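Local atomic coordinates of tryptophan synthase alpha-subunit (Pyrococcus furiosus, PDB entry 1GEQ), a protein that catalyses, as the alpha subunit of tryptophan synthase, the aldol cleavage of indoleglycerol phosphate to indole and glyceraldehyde 3-phosphate. Residues Asn99-Ala104 with Lys123-Ile128; Glu103-Gly108 with Glu132-Val137; Glu74-Arg77 with Pro82-Leu85. All coordinates share one frame; numbering follows the deposited sequence.

Contact 1 of 3, residues Asn99-Ala104 with Lys123-Ile128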
ATOM      1  N   ASN A  99     -12.858  -9.350  13.973  1.00 46.05           N
ATOM      2  CA  ASN A  99     -12.800 -10.568  13.168  1.00 47.49           C
ATOM      3  C   ASN A  99     -11.810 -10.409  12.019  1.00 46.15           C
ATOM      4  O   ASN A  99     -10.979 -11.280  11.776  1.00 45.59           O
ATOM      5  CB  ASN A  99     -14.168 -10.902  12.560  1.00 51.44           C
ATOM      6  CG  ASN A  99     -15.179 -11.355  13.590  1.00 55.83           C
ATOM      7  OD1 ASN A  99     -14.835 -11.634  14.737  1.00 58.06           O
ATOM      8  ND2 ASN A  99     -16.442 -11.448  13.178  1.00 58.48           N
ATOM      9  N   PHE A 100     -11.918  -9.288  11.311  1.00 45.29           N
ATOM     10  CA  PHE A 100     -11.054  -9.014  10.171  1.00 43.68           C
ATOM     11  C   PHE A 100      -9.587  -8.978  10.563  1.00 42.18           C
ATOM     12  O   PHE A 100      -8.774  -9.733  10.025  1.00 40.67           O
ATOM     13  CB  PHE A 100     -11.442  -7.680   9.524  1.00 48.11           C
ATOM     14  CG  PHE A 100     -10.834  -7.468   8.165  1.00 50.86           C
ATOM     15  CD1 PHE A 100     -11.599  -7.636   7.016  1.00 52.60           C
ATOM     16  CD2 PHE A 100      -9.493  -7.121   8.031  1.00 51.30           C
ATOM     17  CE1 PHE A 100     -11.039  -7.467   5.750  1.00 54.19           C
ATOM     18  CE2 PHE A 100      -8.921  -6.950   6.770  1.00 52.51           C
ATOM     19  CZ  PHE A 100      -9.696  -7.124   5.627  1.00 53.92           C
ATOM     20  N   LEU A 101      -9.246  -8.097  11.496  1.00 40.99           N
ATOM     21  CA  LEU A 101      -7.866  -7.959  11.944  1.00 40.60           C
ATOM     22  C   LEU A 101      -7.274  -9.285  12.424  1.00 40.93           C
ATOM     23  O   LEU A 101      -6.109  -9.590  12.155  1.00 39.88           O
ATOM     24  CB  LEU A 101      -7.784  -6.903  13.053  1.00 39.35           C
ATOM     25  CG  LEU A 101      -8.191  -5.485  12.634  1.00 38.85           C
ATOM     26  CD1 LEU A 101      -7.988  -4.519  13.793  1.00 38.67           C
ATOM     27  CD2 LEU A 101      -7.365  -5.051  11.432  1.00 37.91           C
ATOM     28  N   ALA A 102      -8.084 -10.077  13.119  1.00 41.55           N
ATOM     29  CA  ALA A 102      -7.640 -11.370  13.637  1.00 42.10           C
ATOM     30  C   ALA A 102      -7.248 -12.340  12.522  1.00 42.40           C
ATOM     31  O   ALA A 102      -6.170 -12.941  12.558  1.00 40.89           O
ATOM     32  CB  ALA A 102      -8.737 -11.989  14.497  1.00 42.61           C
ATOM     33  N   GLU A 103      -8.128 -12.500  11.541  1.00 42.49           N
ATOM     34  CA  GLU A 103      -7.857 -13.403  10.430  1.00 43.99           C
ATOM     35  C   GLU A 103      -6.691 -12.871   9.595  1.00 41.92           C
ATOM     36  O   GLU A 103      -5.902 -13.643   9.054  1.00 40.42           O
ATOM     37  CB  GLU A 103      -9.107 -13.564   9.561  1.00 48.17           C
ATOM     38  CG  GLU A 103      -9.031 -14.710   8.555  1.00 55.29           C
ATOM     39  CD  GLU A 103     -10.347 -14.933   7.828  1.00 59.22           C
ATOM     40  OE1 GLU A 103     -10.453 -15.915   7.060  1.00 62.67           O
ATOM     41  OE2 GLU A 103     -11.277 -14.122   8.023  1.00 61.69           O
ATOM     42  N   ALA A 104      -6.580 -11.548   9.501  1.00 40.38           N
ATOM     43  CA  ALA A 104      -5.496 -10.936   8.736  1.00 37.72           C
ATOM     44  C   ALA A 104      -4.169 -11.306   9.384  1.00 37.48           C
ATOM     45  O   ALA A 104      -3.230 -11.748   8.715  1.00 34.89           O
ATOM     46  CB  ALA A 104      -5.662  -9.421   8.706  1.00 37.82           C
ATOM     47  N   LYS A 123      -9.533   5.949  16.942  1.00 52.49           N
ATOM     48  CA  LYS A 123      -9.088   5.557  18.276  1.00 53.95           C
ATOM     49  C   LYS A 123      -9.441   4.108  18.590  1.00 53.22           C
ATOM     50  O   LYS A 123      -8.585   3.333  19.013  1.00 53.24           O
ATOM     51  CB  LYS A 123      -9.702   6.485  19.326  1.00 58.21           C
ATOM     52  CG  LYS A 123      -9.119   7.886  19.311  1.00 64.54           C
ATOM     53  CD  LYS A 123      -7.672   7.867  19.777  1.00 69.90           C
ATOM     54  CE  LYS A 123      -7.029   9.242  19.701  1.00 73.88           C
ATOM     55  NZ  LYS A 123      -5.643   9.217  20.261  1.00 77.42           N
ATOM     56  N   GLU A 124     -10.704   3.751  18.381  1.00 52.40           N
ATOM     57  CA  GLU A 124     -11.169   2.393  18.634  1.00 50.68           C
ATOM     58  C   GLU A 124     -10.368   1.420  17.781  1.00 47.11           C
ATOM     59  O   GLU A 124      -9.864   0.408  18.267  1.00 45.92           O
ATOM     60  CB  GLU A 124     -12.648   2.268  18.274  1.00 54.66           C
ATOM     61  CG  GLU A 124     -13.222   0.884  18.492  1.00 60.69           C
ATOM     62  CD  GLU A 124     -14.544   0.683  17.779  1.00 64.57           C
ATOM     63  OE1 GLU A 124     -14.549   0.645  16.527  1.00 67.54           O
ATOM     64  OE2 GLU A 124     -15.578   0.567  18.465  1.00 66.88           O
ATOM     65  N   PHE A 125     -10.258   1.743  16.497  1.00 43.72           N
ATOM     66  CA  PHE A 125      -9.531   0.904  15.560  1.00 40.34           C
ATOM     67  C   PHE A 125      -8.094   0.637  15.997  1.00 38.97           C
ATOM     68  O   PHE A 125      -7.655  -0.513  16.036  1.00 38.57           O
ATOM     69  CB  PHE A 125      -9.526   1.546  14.172  1.00 38.87           C
ATOM     70  CG  PHE A 125      -8.904   0.682  13.122  1.00 38.08           C
ATOM     71  CD1 PHE A 125      -9.563  -0.453  12.659  1.00 37.77           C
ATOM     72  CD2 PHE A 125      -7.629   0.961  12.646  1.00 37.21           C
ATOM     73  CE1 PHE A 125      -8.959  -1.295  11.734  1.00 37.21           C
ATOM     74  CE2 PHE A 125      -7.016   0.122  11.723  1.00 34.34           C
ATOM     75  CZ  PHE A 125      -7.683  -1.009  11.269  1.00 36.62           C
ATOM     76  N   THR A 126      -7.362   1.700  16.321  1.00 37.67           N
ATOM     77  CA  THR A 126      -5.967   1.568  16.740  1.00 38.49           C
ATOM     78  C   THR A 126      -5.829   0.698  17.983  1.00 39.37           C
ATOM     79  O   THR A 126      -4.827  -0.000  18.161  1.00 37.18           O
ATOM     80  CB  THR A 126      -5.335   2.948  17.039  1.00 38.63           C
ATOM     81  OG1 THR A 126      -6.061   3.592  18.093  1.00 40.05           O
ATOM     82  CG2 THR A 126      -5.367   3.823  15.799  1.00 37.89           C
ATOM     83  N   GLU A 127      -6.842   0.751  18.840  1.00 40.87           N
ATOM     84  CA  GLU A 127      -6.865  -0.024  20.073  1.00 43.73           C
ATOM     85  C   GLU A 127      -6.893  -1.516  19.771  1.00 41.17           C
ATOM     86  O   GLU A 127      -6.077  -2.288  20.278  1.00 39.56           O
ATOM     87  CB  GLU A 127      -8.104   0.354  20.885  1.00 50.13           C
ATOM     88  CG  GLU A 127      -8.328  -0.485  22.122  1.00 58.50           C
ATOM     89  CD  GLU A 127      -9.617  -0.120  22.844  1.00 64.63           C
ATOM     90  OE1 GLU A 127      -9.723   1.022  23.344  1.00 65.44           O
ATOM     91  OE2 GLU A 127     -10.526  -0.979  22.905  1.00 67.69           O
ATOM     92  N   ILE A 128      -7.849  -1.908  18.937  1.00 39.81           N
ATOM     93  CA  ILE A 128      -8.031  -3.300  18.547  1.00 39.51           C
ATOM     94  C   ILE A 128      -6.861  -3.824  17.716  1.00 37.71           C
ATOM     95  O   ILE A 128      -6.439  -4.970  17.874  1.00 36.47           O
ATOM     96  CB  ILE A 128      -9.331  -3.445  17.747  1.00 41.64           C
ATOM     97  CG1 ILE A 128     -10.500  -2.938  18.596  1.00 42.97           C
ATOM     98  CG2 ILE A 128      -9.544  -4.891  17.342  1.00 42.68           C
ATOM     99  CD1 ILE A 128     -11.746  -2.617  17.801  1.00 44.27           C
TER

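Contact 2 of 3, residues Glu103-Gly108 with Glu132-Val137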
ATOM      1  N   GLU A 103      -8.128 -12.500  11.541  1.00 42.49           N
ATOM      2  CA  GLU A 103      -7.857 -13.403  10.430  1.00 43.99           C
ATOM      3  C   GLU A 103      -6.691 -12.871   9.595  1.00 41.92           C
ATOM      4  O   GLU A 103      -5.902 -13.643   9.054  1.00 40.42           O
ATOM      5  CB  GLU A 103      -9.107 -13.564   9.561  1.00 48.17           C
ATOM      6  CG  GLU A 103      -9.031 -14.710   8.555  1.00 55.29           C
ATOM      7  CD  GLU A 103     -10.347 -14.933   7.828  1.00 59.22           C
ATOM      8  OE1 GLU A 103     -10.453 -15.915   7.060  1.00 62.67           O
ATOM      9  OE2 GLU A 103     -11.277 -14.122   8.023  1.00 61.69           O
ATOM     10  N   ALA A 104      -6.580 -11.548   9.501  1.00 40.38           N
ATOM     11  CA  ALA A 104      -5.496 -10.936   8.736  1.00 37.72           C
ATOM     12  C   ALA A 104      -4.169 -11.306   9.384  1.00 37.48           C
ATOM     13  O   ALA A 104      -3.230 -11.748   8.715  1.00 34.89           O
ATOM     14  CB  ALA A 104      -5.662  -9.421   8.706  1.00 37.82           C
ATOM     15  N   LYS A 105      -4.106 -11.126  10.699  1.00 38.32           N
ATOM     16  CA  LYS A 105      -2.911 -11.445  11.469  1.00 38.53           C
ATOM     17  C   LYS A 105      -2.614 -12.937  11.345  1.00 39.56           C
ATOM     18  O   LYS A 105      -1.459 -13.342  11.200  1.00 39.82           O
ATOM     19  CB  LYS A 105      -3.134 -11.062  12.939  1.00 40.46           C
ATOM     20  CG  LYS A 105      -1.957 -11.335  13.881  1.00 40.69           C
ATOM     21  CD  LYS A 105      -0.692 -10.619  13.439  1.00 43.39           C
ATOM     22  CE  LYS A 105       0.469 -10.889  14.391  1.00 44.36           C
ATOM     23  NZ  LYS A 105       1.746 -10.270  13.931  1.00 48.90           N
ATOM     24  N   ALA A 106      -3.663 -13.750  11.396  1.00 40.75           N
ATOM     25  CA  ALA A 106      -3.523 -15.200  11.293  1.00 41.52           C
ATOM     26  C   ALA A 106      -2.887 -15.620   9.972  1.00 40.94           C
ATOM     27  O   ALA A 106      -2.106 -16.572   9.928  1.00 41.98           O
ATOM     28  CB  ALA A 106      -4.889 -15.869  11.444  1.00 40.07           C
ATOM     29  N   SER A 107      -3.225 -14.907   8.902  1.00 39.35           N
ATOM     30  CA  SER A 107      -2.705 -15.206   7.570  1.00 38.82           C
ATOM     31  C   SER A 107      -1.255 -14.768   7.376  1.00 37.35           C
ATOM     32  O   SER A 107      -0.568 -15.260   6.478  1.00 36.17           O
ATOM     33  CB  SER A 107      -3.581 -14.537   6.509  1.00 42.01           C
ATOM     34  OG  SER A 107      -4.932 -14.938   6.647  1.00 45.93           O
ATOM     35  N   GLY A 108      -0.797 -13.837   8.205  1.00 34.53           N
ATOM     36  CA  GLY A 108       0.571 -13.362   8.092  1.00 33.70           C
ATOM     37  C   GLY A 108       0.718 -11.889   7.741  1.00 31.22           C
ATOM     38  O   GLY A 108       1.815 -11.434   7.405  1.00 29.30           O
ATOM     39  N   GLU A 132      -4.720  -7.040  18.519  1.00 41.57           N
ATOM     40  CA  GLU A 132      -4.609  -8.168  17.606  1.00 40.78           C
ATOM     41  C   GLU A 132      -3.199  -8.312  17.044  1.00 39.58           C
ATOM     42  O   GLU A 132      -2.918  -9.226  16.272  1.00 39.42           O
ATOM     43  CB  GLU A 132      -5.622  -8.033  16.466  1.00 41.82           C
ATOM     44  CG  GLU A 132      -7.073  -8.094  16.920  1.00 43.19           C
ATOM     45  CD  GLU A 132      -7.376  -9.310  17.790  1.00 44.96           C
ATOM     46  OE1 GLU A 132      -6.882 -10.414  17.476  1.00 42.17           O
ATOM     47  OE2 GLU A 132      -8.114  -9.156  18.786  1.00 45.09           O
ATOM     48  N   GLY A 133      -2.313  -7.404  17.437  1.00 38.48           N
ATOM     49  CA  GLY A 133      -0.937  -7.466  16.977  1.00 35.70           C
ATOM     50  C   GLY A 133      -0.722  -7.010  15.547  1.00 35.36           C
ATOM     51  O   GLY A 133       0.178  -7.495  14.870  1.00 35.07           O
ATOM     52  N   ILE A 134      -1.551  -6.080  15.080  1.00 33.67           N
ATOM     53  CA  ILE A 134      -1.421  -5.565  13.723  1.00 31.12           C
ATOM     54  C   ILE A 134      -0.953  -4.116  13.753  1.00 26.72           C
ATOM     55  O   ILE A 134      -1.490  -3.300  14.499  1.00 28.77           O
ATOM     56  CB  ILE A 134      -2.766  -5.647  12.959  1.00 33.51           C
ATOM     57  CG1 ILE A 134      -3.097  -7.112  12.662  1.00 36.03           C
ATOM     58  CG2 ILE A 134      -2.682  -4.849  11.648  1.00 31.90           C
ATOM     59  CD1 ILE A 134      -2.116  -7.772  11.700  1.00 37.98           C
ATOM     60  N   LYS A 135       0.055  -3.804  12.948  1.00 25.22           N
ATOM     61  CA  LYS A 135       0.584  -2.448  12.888  1.00 24.75           C
ATOM     62  C   LYS A 135      -0.313  -1.548  12.041  1.00 26.33           C
ATOM     63  O   LYS A 135      -0.887  -1.981  11.035  1.00 24.65           O
ATOM     64  CB  LYS A 135       2.006  -2.457  12.326  1.00 26.44           C
ATOM     65  CG  LYS A 135       3.061  -2.898  13.343  1.00 29.68           C
ATOM     66  CD  LYS A 135       4.454  -2.954  12.723  1.00 33.58           C
ATOM     67  CE  LYS A 135       5.511  -3.288  13.775  1.00 35.66           C
ATOM     68  NZ  LYS A 135       6.869  -3.398  13.167  1.00 40.18           N
ATOM     69  N   THR A 136      -0.430  -0.290  12.451  1.00 24.29           N
ATOM     70  CA  THR A 136      -1.283   0.645  11.739  1.00 23.83           C
ATOM     71  C   THR A 136      -0.535   1.548  10.772  1.00 22.26           C
ATOM     72  O   THR A 136       0.574   2.004  11.051  1.00 19.98           O
ATOM     73  CB  THR A 136      -2.057   1.551  12.722  1.00 23.55           C
ATOM     74  OG1 THR A 136      -1.124   2.245  13.558  1.00 26.14           O
ATOM     75  CG2 THR A 136      -3.006   0.722  13.593  1.00 25.77           C
ATOM     76  N   VAL A 137      -1.160   1.784   9.626  1.00 19.67           N
ATOM     77  CA  VAL A 137      -0.617   2.670   8.608  1.00 19.37           C
ATOM     78  C   VAL A 137      -1.733   3.675   8.332  1.00 21.42           C
ATOM     79  O   VAL A 137      -2.872   3.285   8.078  1.00 21.46           O
ATOM     80  CB  VAL A 137      -0.297   1.915   7.302  1.00 19.02           C
ATOM     81  CG1 VAL A 137       0.244   2.882   6.248  1.00 18.53           C
ATOM     82  CG2 VAL A 137       0.695   0.822   7.571  1.00 22.01           C
TER

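Contact 3 of 3, residues Glu74-Arg77 with Pro82-Leu85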
ATOM      1  N   GLU A  74      -0.183 -18.070   1.185  1.00 40.40           N
ATOM      2  CA  GLU A  74       0.696 -18.746   0.239  1.00 38.42           C
ATOM      3  C   GLU A  74       2.034 -18.043   0.103  1.00 36.89           C
ATOM      4  O   GLU A  74       3.078 -18.687  -0.003  1.00 36.32           O
ATOM      5  CB  GLU A  74       0.027 -18.839  -1.131  1.00 41.92           C
ATOM      6  CG  GLU A  74      -0.993 -19.948  -1.204  1.00 44.32           C
ATOM      7  CD  GLU A  74      -0.346 -21.310  -1.048  1.00 46.93           C
ATOM      8  OE1 GLU A  74      -0.918 -22.158  -0.334  1.00 48.82           O
ATOM      9  OE2 GLU A  74       0.734 -21.524  -1.639  1.00 46.25           O
ATOM     10  N   PHE A  75       2.001 -16.717   0.098  1.00 32.43           N
ATOM     11  CA  PHE A  75       3.217 -15.934  -0.016  1.00 31.35           C
ATOM     12  C   PHE A  75       4.104 -16.167   1.206  1.00 31.94           C
ATOM     13  O   PHE A  75       5.325 -16.257   1.091  1.00 28.16           O
ATOM     14  CB  PHE A  75       2.865 -14.451  -0.120  1.00 30.49           C
ATOM     15  CG  PHE A  75       4.060 -13.554  -0.246  1.00 26.90           C
ATOM     16  CD1 PHE A  75       4.791 -13.505  -1.428  1.00 28.73           C
ATOM     17  CD2 PHE A  75       4.450 -12.752   0.816  1.00 27.96           C
ATOM     18  CE1 PHE A  75       5.903 -12.665  -1.543  1.00 25.65           C
ATOM     19  CE2 PHE A  75       5.554 -11.912   0.712  1.00 26.30           C
ATOM     20  CZ  PHE A  75       6.279 -11.867  -0.469  1.00 25.23           C
ATOM     21  N   ARG A  76       3.472 -16.260   2.374  1.00 33.61           N
ATOM     22  CA  ARG A  76       4.183 -16.472   3.627  1.00 38.35           C
ATOM     23  C   ARG A  76       4.981 -17.770   3.639  1.00 41.99           C
ATOM     24  O   ARG A  76       5.924 -17.917   4.415  1.00 43.09           O
ATOM     25  CB  ARG A  76       3.199 -16.438   4.802  1.00 37.09           C
ATOM     26  CG  ARG A  76       2.865 -15.029   5.261  1.00 39.47           C
ATOM     27  CD  ARG A  76       4.103 -14.379   5.867  1.00 39.17           C
ATOM     28  NE  ARG A  76       3.915 -12.958   6.142  1.00 37.57           N
ATOM     29  CZ  ARG A  76       4.626 -11.993   5.566  1.00 36.65           C
ATOM     30  NH1 ARG A  76       5.567 -12.298   4.683  1.00 32.04           N
ATOM     31  NH2 ARG A  76       4.400 -10.722   5.872  1.00 37.32           N
ATOM     32  N   ARG A  77       4.606 -18.709   2.776  1.00 44.93           N
ATOM     33  CA  ARG A  77       5.314 -19.978   2.683  1.00 47.93           C
ATOM     34  C   ARG A  77       6.681 -19.786   2.042  1.00 47.24           C
ATOM     35  O   ARG A  77       7.564 -20.627   2.200  1.00 46.16           O
ATOM     36  CB  ARG A  77       4.526 -20.981   1.839  1.00 52.34           C
ATOM     37  CG  ARG A  77       3.621 -21.904   2.619  1.00 58.42           C
ATOM     38  CD  ARG A  77       2.914 -22.851   1.666  1.00 64.65           C
ATOM     39  NE  ARG A  77       1.471 -22.820   1.859  1.00 71.05           N
ATOM     40  CZ  ARG A  77       0.850 -23.311   2.925  1.00 75.27           C
ATOM     41  NH1 ARG A  77       1.550 -23.880   3.898  1.00 77.51           N
ATOM     42  NH2 ARG A  77      -0.469 -23.217   3.024  1.00 77.22           N
ATOM     43  N   PRO A  82       7.611  -7.890   4.831  1.00 24.06           N
ATOM     44  CA  PRO A  82       6.465  -7.236   5.453  1.00 25.86           C
ATOM     45  C   PRO A  82       5.337  -6.994   4.443  1.00 23.97           C
ATOM     46  O   PRO A  82       5.583  -6.562   3.316  1.00 24.00           O
ATOM     47  CB  PRO A  82       7.060  -5.929   5.977  1.00 25.42           C
ATOM     48  CG  PRO A  82       8.490  -6.308   6.279  1.00 27.69           C
ATOM     49  CD  PRO A  82       8.852  -7.130   5.077  1.00 26.47           C
ATOM     50  N   ILE A  83       4.111  -7.289   4.858  1.00 22.70           N
ATOM     51  CA  ILE A  83       2.933  -7.117   4.019  1.00 23.29           C
ATOM     52  C   ILE A  83       1.956  -6.168   4.692  1.00 24.14           C
ATOM     53  O   ILE A  83       1.617  -6.345   5.868  1.00 23.30           O
ATOM     54  CB  ILE A  83       2.177  -8.459   3.800  1.00 26.53           C
ATOM     55  CG1 ILE A  83       2.907  -9.334   2.778  1.00 27.81           C
ATOM     56  CG2 ILE A  83       0.742  -8.185   3.350  1.00 25.72           C
ATOM     57  CD1 ILE A  83       2.843  -8.818   1.356  1.00 30.21           C
ATOM     58  N   VAL A  84       1.504  -5.166   3.946  1.00 22.71           N
ATOM     59  CA  VAL A  84       0.531  -4.220   4.465  1.00 21.81           C
ATOM     60  C   VAL A  84      -0.725  -4.388   3.613  1.00 22.56           C
ATOM     61  O   VAL A  84      -0.682  -4.246   2.393  1.00 22.87           O
ATOM     62  CB  VAL A  84       1.011  -2.749   4.339  1.00 22.34           C
ATOM     63  CG1 VAL A  84      -0.105  -1.814   4.773  1.00 23.64           C
ATOM     64  CG2 VAL A  84       2.251  -2.518   5.189  1.00 24.02           C
ATOM     65  N   LEU A  85      -1.832  -4.710   4.260  1.00 23.28           N
ATOM     66  CA  LEU A  85      -3.087  -4.879   3.552  1.00 23.56           C
ATOM     67  C   LEU A  85      -3.741  -3.501   3.451  1.00 23.59           C
ATOM     68  O   LEU A  85      -3.874  -2.795   4.456  1.00 23.04           O
ATOM     69  CB  LEU A  85      -3.983  -5.839   4.334  1.00 27.80           C
ATOM     70  CG  LEU A  85      -4.903  -6.769   3.536  1.00 30.42           C
ATOM     71  CD1 LEU A  85      -4.074  -7.616   2.583  1.00 28.09           C
ATOM     72  CD2 LEU A  85      -5.678  -7.653   4.501  1.00 27.21           C
TER

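Contact 1 of 3, residues Asn99-Ala104 with Lys123-Ile128
Lys123 O is gripped twice, by Thr126 OG1 at 2.7 Å and by Glu127 N at 3.1 Å, on the helix that presents Phe125 and Ile128 to Leu101 of the helix before it. Both donors reach the oxygen from the same face of its carbonyl plane, the hydroxyl tilted 31° out of it. The threonine's polar end is thus turned back onto its own helix, and its CB points away from residues 99-104.

What crosses to the neighbouring helix is purely apolar. Leu101 reaches over with both branches of its isobutyl end, CG lying anti to the carbonyl carbon (chi1 -63°). Its CD1 sits between two partners, 3.9 Å from Phe125 CE1 and 3.9 Å from Ile128 CG2. The second methyl, CD2, leans on the far end of the same ring, 4.1 Å from Phe125 CZ. Relative to the ring, CD1 comes in obliquely, while the leucine and isoleucine side chains meet at about a right angle. Phe125 brings its ring over because CG is anti to the backbone N (chi1 -175°).

Beneath this pair of helices, 97-107 and 122-132, lies strand 111-114 of the TIM barrel: Leu101 and Phe125 both touch Ile112, and Phe125 also meets Val114. Cutting Leu101 back to an alanine removes both methyls and is likely to leave the Phe125 ring and Ile128 CG2 without their common partner, opening a gap between the helices.

All three side chains are buried and no hydrogen bond joins the segments, so what this contact adds is probably van der Waals contact and the exclusion of water, without directional bonds.

Contact 2 of 3, residues Glu103-Gly108 with Glu132-Val137
Lys105 lays its aliphatic chain along the turn that follows helix 122-132, with Ile134 alongside it and two carbonyl oxygens beside it. The CD1 methyl of Ile134 touches the lysine at two points, 3.6 Å from Lys105 CD and 3.7 Å from Lys105 CB, the two side chains running antiparallel alongside one another. Lys105 CG passes 3.3 Å from Glu132 O. At the end of the chain the ammonium makes a weak hydrogen bond, Lys105 NZ to Gly133 O, at 3.3 Å. A bend at chi2 (58°) carries the outer carbons along the glycine toward that oxygen.

The turn is set by Gly133, whose positive phi closes a Schellman motif on helix 122-132; a CB there would lie tight against Lys105 CE. Glu132, just before it, turns OE2 to a salt bridge with Arg98. The other helix ends in the same way, with a Schellman motif at Gly108, and in its last turn Ser107 OG bonds back to Glu103 O at 2.9 Å.

Ile134 also rests on Ile112, and the chain then enters strand 135-140, where Lys135 and Val137 pair with strand 111-114. Ala104 and Ser107 also touch Phe69, so helix 97-107 packs against helix 65-76 as well as the entry to strand 135-140.

Contact 3 of 3, residues Glu74-Arg77 with Pro82-Leu85
Helix 65-76 of the TIM barrel turns back into strand 83-87 through a short loop, and Phe75 and Arg76 at the end of the helix close over Ile83 at the start of the strand. The benzyl group contributes a loose apolar touch, Phe75 CE2 to Ile83 CD1 at 4.2 Å, with the methyl oblique to the ring. The CB of Phe75 points toward the strand, and CG anti to the backbone N (chi1 180°) extends the ring so that CE2 reaches Ile83; Ile35 on the neighbouring strand and Leu22, Leu25 and Leu26 of helix 18-28 also touch it.

Such a helix-to-strand return lies at the end of the barrel where strands begin, and here the arginine ties it together. Its chain bends at chi2 (-67°), and Arg76 NH2 comes to 3.7 Å from Ile83 CG1. Ile83 N lies at the guanidinium edge, 3.6 Å from Arg76 NH2. These two nitrogens do not bond to each other but share an acceptor, Asp110 OD1, which takes a salt bridge from Arg76 and a hydrogen bond from Ile83 N. Arg76 NH1 in turn bonds to the carbonyl oxygens of Ser79 and Thr81, within the connecting loop.

In the fold
Contacts 1 and 2 share helix 97-107, and their centres lie about 8 Å apart: one sets Leu101 against helix 122-132, the other faces the turn leading into strand 135-140. Leu101 CB of contact 1 packs 4.1 Å from Glu132 CG of contact 2. Contact 3 is centred about 11 Å from contact 2, and a probable hydrogen bond from Arg76 NE to Gly108 O, 2.9 Å, connects them. Contacts 1 and 3 are about 18 Å apart between centres but meet where Phe100 CE2 approaches Leu85 CD2 at 4.0 Å. Only contact 3 comes near the active site, with the Ile83 side chain about 8 Å from that of Glu36, a proton acceptor.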